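Local coordinates for chromatin structure-remodeling complex subunit RSC2 (Saccharomyces cerevisiae, PDB 4BB7), which is a component of the ATP-dependent RSC chromatin-remodelling complex and binds histone H3 through its BAH domain, at residues Q72-V77 and R188-T193. Sequence-based numbering, arbitrary orientation.
Sequences QTVHRV and RVPEPT
Val74 sets its two methyl groups astride the Pro190 carbonyl: CG1 lies 3.4 Å and CG2 3.7 Å from Pro190 O, so the isopropyl group sits over a backbone oxygen with CG1 turned to Val189 and the ring of Pro190, and CG2 to Pro192. With CG1 anti to the backbone N (chi1 176°), that methyl meets Val189 CG1 at 3.8 Å, the two valines approaching at a slant, and also reaches the pyrrolidine ring of Pro190 at CG, 4.0 Å away. CG2 goes to Pro192, whose CD lies 3.6 Å from it and whose side chain runs at about a right angle to that of Val74. The evidence is thus of van der Waals packing, at the surface of the fragment, between residues 72-77 of the BAH domain and the long loop joining strands 166-172 and 206-207. That loop leads into 206-207, which pairs in parallel with the short strand 75-76, and Tyr207 lies against both Val189 and Pro190. An alanine in place of Val74 would lack both gamma methyls and would probably open a gap between Val189 and Pro192. On the side of the chain turned from residues 188-193, His75 ND1 donates to Thr73 OG1 at 3.1 Å, the oxygen lying 26° out of the imidazole plane, while His75 NE2 is hydrogen-bonded to Ser173 OG.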
loop_
_atom_site.group_PDB
_atom_site.type_symbol
_atom_site.label_atom_id
_atom_site.label_comp_id
_atom_site.label_asym_id
_atom_site.label_seq_id
_atom_site.Cartn_x
_atom_site.Cartn_y
_atom_site.Cartn_z
ATOM N N GLN A 72 21.094 -7.172 9.163
ATOM C CA GLN A 72 20.178 -7.005 8.042
ATOM C C GLN A 72 20.694 -6.027 6.990
ATOM O O GLN A 72 20.013 -5.758 6.001
ATOM C CB GLN A 72 18.799 -6.565 8.544
ATOM C CG GLN A 72 18.051 -7.641 9.321
ATOM C CD GLN A 72 16.817 -7.110 10.025
ATOM O OE1 GLN A 72 16.772 -5.951 10.447
ATOM N NE2 GLN A 72 15.805 -7.959 10.156
ATOM N N THR A 73 21.897 -5.500 7.196
ATOM C CA THR A 73 22.455 -4.517 6.268
ATOM C C THR A 73 23.703 -5.011 5.539
ATOM O O THR A 73 24.305 -6.024 5.903
ATOM C CB THR A 73 22.807 -3.192 6.977
ATOM O OG1 THR A 73 23.709 -3.454 8.059
ATOM C CG2 THR A 73 21.556 -2.510 7.512
ATOM N N VAL A 74 24.078 -4.281 4.498
ATOM C CA VAL A 74 25.334 -4.514 3.808
ATOM C C VAL A 74 26.346 -3.481 4.294
ATOM O O VAL A 74 26.102 -2.274 4.210
ATOM C CB VAL A 74 25.162 -4.392 2.284
ATOM C CG1 VAL A 74 26.501 -4.536 1.586
ATOM C CG2 VAL A 74 24.174 -5.437 1.782
ATOM N N HIS A 75 27.476 -3.955 4.811
ATOM C CA HIS A 75 28.485 -3.066 5.376
ATOM C C HIS A 75 29.878 -3.686 5.397
ATOM O O HIS A 75 30.035 -4.910 5.354
ATOM C CB HIS A 75 28.091 -2.669 6.799
ATOM C CG HIS A 75 27.870 -3.838 7.705
ATOM N ND1 HIS A 75 26.640 -4.441 7.853
ATOM C CD2 HIS A 75 28.725 -4.525 8.498
ATOM C CE1 HIS A 75 26.744 -5.444 8.706
ATOM N NE2 HIS A 75 27.999 -5.515 9.113
ATOM N N ARG A 76 30.887 -2.822 5.471
ATOM C CA ARG A 76 32.274 -3.252 5.604
ATOM C C ARG A 76 32.415 -4.227 6.764
ATOM O O ARG A 76 31.856 -4.022 7.841
ATOM C CB ARG A 76 33.190 -2.041 5.812
ATOM C CG ARG A 76 33.251 -1.103 4.615
ATOM C CD ARG A 76 33.875 0.242 4.964
ATOM N NE ARG A 76 35.142 0.110 5.678
ATOM C CZ ARG A 76 36.077 1.054 5.723
ATOM N NH1 ARG A 76 35.901 2.204 5.086
ATOM N NH2 ARG A 76 37.195 0.845 6.401
ATOM N N VAL A 77 33.171 -5.293 6.537
ATOM C CA VAL A 77 33.319 -6.352 7.523
ATOM C C VAL A 77 33.873 -5.824 8.845
ATOM O O VAL A 77 33.702 -6.448 9.896
ATOM C CB VAL A 77 34.238 -7.461 6.993
ATOM C CG1 VAL A 77 35.667 -6.947 6.873
ATOM C CG2 VAL A 77 34.180 -8.675 7.894
ATOM N N ARG A 188 33.477 -5.396 -5.364
ATOM C CA ARG A 188 32.258 -4.598 -5.439
ATOM C C ARG A 188 31.359 -4.836 -4.234
ATOM O O ARG A 188 31.367 -5.916 -3.639
ATOM C CB ARG A 188 31.497 -4.901 -6.727
ATOM C CG ARG A 188 32.119 -4.274 -7.961
ATOM C CD ARG A 188 31.536 -4.855 -9.230
ATOM N NE ARG A 188 32.022 -4.165 -10.421
ATOM C CZ ARG A 188 31.819 -4.593 -11.661
ATOM N NH1 ARG A 188 31.146 -5.718 -11.873
ATOM N NH2 ARG A 188 32.293 -3.903 -12.692
ATOM N N VAL A 189 30.593 -3.813 -3.873
ATOM C CA VAL A 189 29.652 -3.915 -2.770
ATOM C C VAL A 189 28.601 -4.957 -3.106
ATOM O O VAL A 189 27.920 -4.843 -4.123
ATOM C CB VAL A 189 28.948 -2.576 -2.509
ATOM C CG1 VAL A 189 28.105 -2.663 -1.240
ATOM C CG2 VAL A 189 29.972 -1.455 -2.407
ATOM N N PRO A 190 28.466 -5.977 -2.247
ATOM C CA PRO A 190 27.555 -7.107 -2.450
ATOM C C PRO A 190 26.108 -6.752 -2.128
ATOM O O PRO A 190 25.846 -5.727 -1.500
ATOM C CB PRO A 190 28.069 -8.140 -1.447
ATOM C CG PRO A 190 28.600 -7.312 -0.328
ATOM C CD PRO A 190 29.197 -6.081 -0.970
ATOM N N GLU A 191 25.180 -7.602 -2.555
ATOM C CA GLU A 191 23.761 -7.379 -2.308
ATOM C C GLU A 191 23.270 -8.251 -1.157
ATOM O O GLU A 191 23.778 -9.352 -0.943
ATOM C CB GLU A 191 22.951 -7.675 -3.574
ATOM C CG GLU A 191 23.311 -6.805 -4.770
ATOM C CD GLU A 191 22.723 -5.408 -4.677
ATOM O OE1 GLU A 191 21.530 -5.289 -4.324
ATOM O OE2 GLU A 191 23.453 -4.431 -4.955
ATOM N N PRO A 192 22.271 -7.764 -0.411
ATOM C CA PRO A 192 21.694 -8.580 0.660
ATOM C C PRO A 192 20.846 -9.694 0.063
ATOM O O PRO A 192 20.508 -9.645 -1.119
ATOM C CB PRO A 192 20.786 -7.589 1.389
ATOM C CG PRO A 192 20.352 -6.646 0.314
ATOM C CD PRO A 192 21.575 -6.473 -0.557
ATOM N N THR A 193 20.495 -10.692 0.863
ATOM C CA THR A 193 19.575 -11.701 0.370
ATOM C C THR A 193 18.196 -11.481 0.969
ATOM O O THR A 193 18.057 -11.203 2.160
ATOM C CB THR A 193 20.065 -13.134 0.622
ATOM O OG1 THR A 193 19.097 -14.061 0.112
ATOM C CG2 THR A 193 20.264 -13.376 2.096
#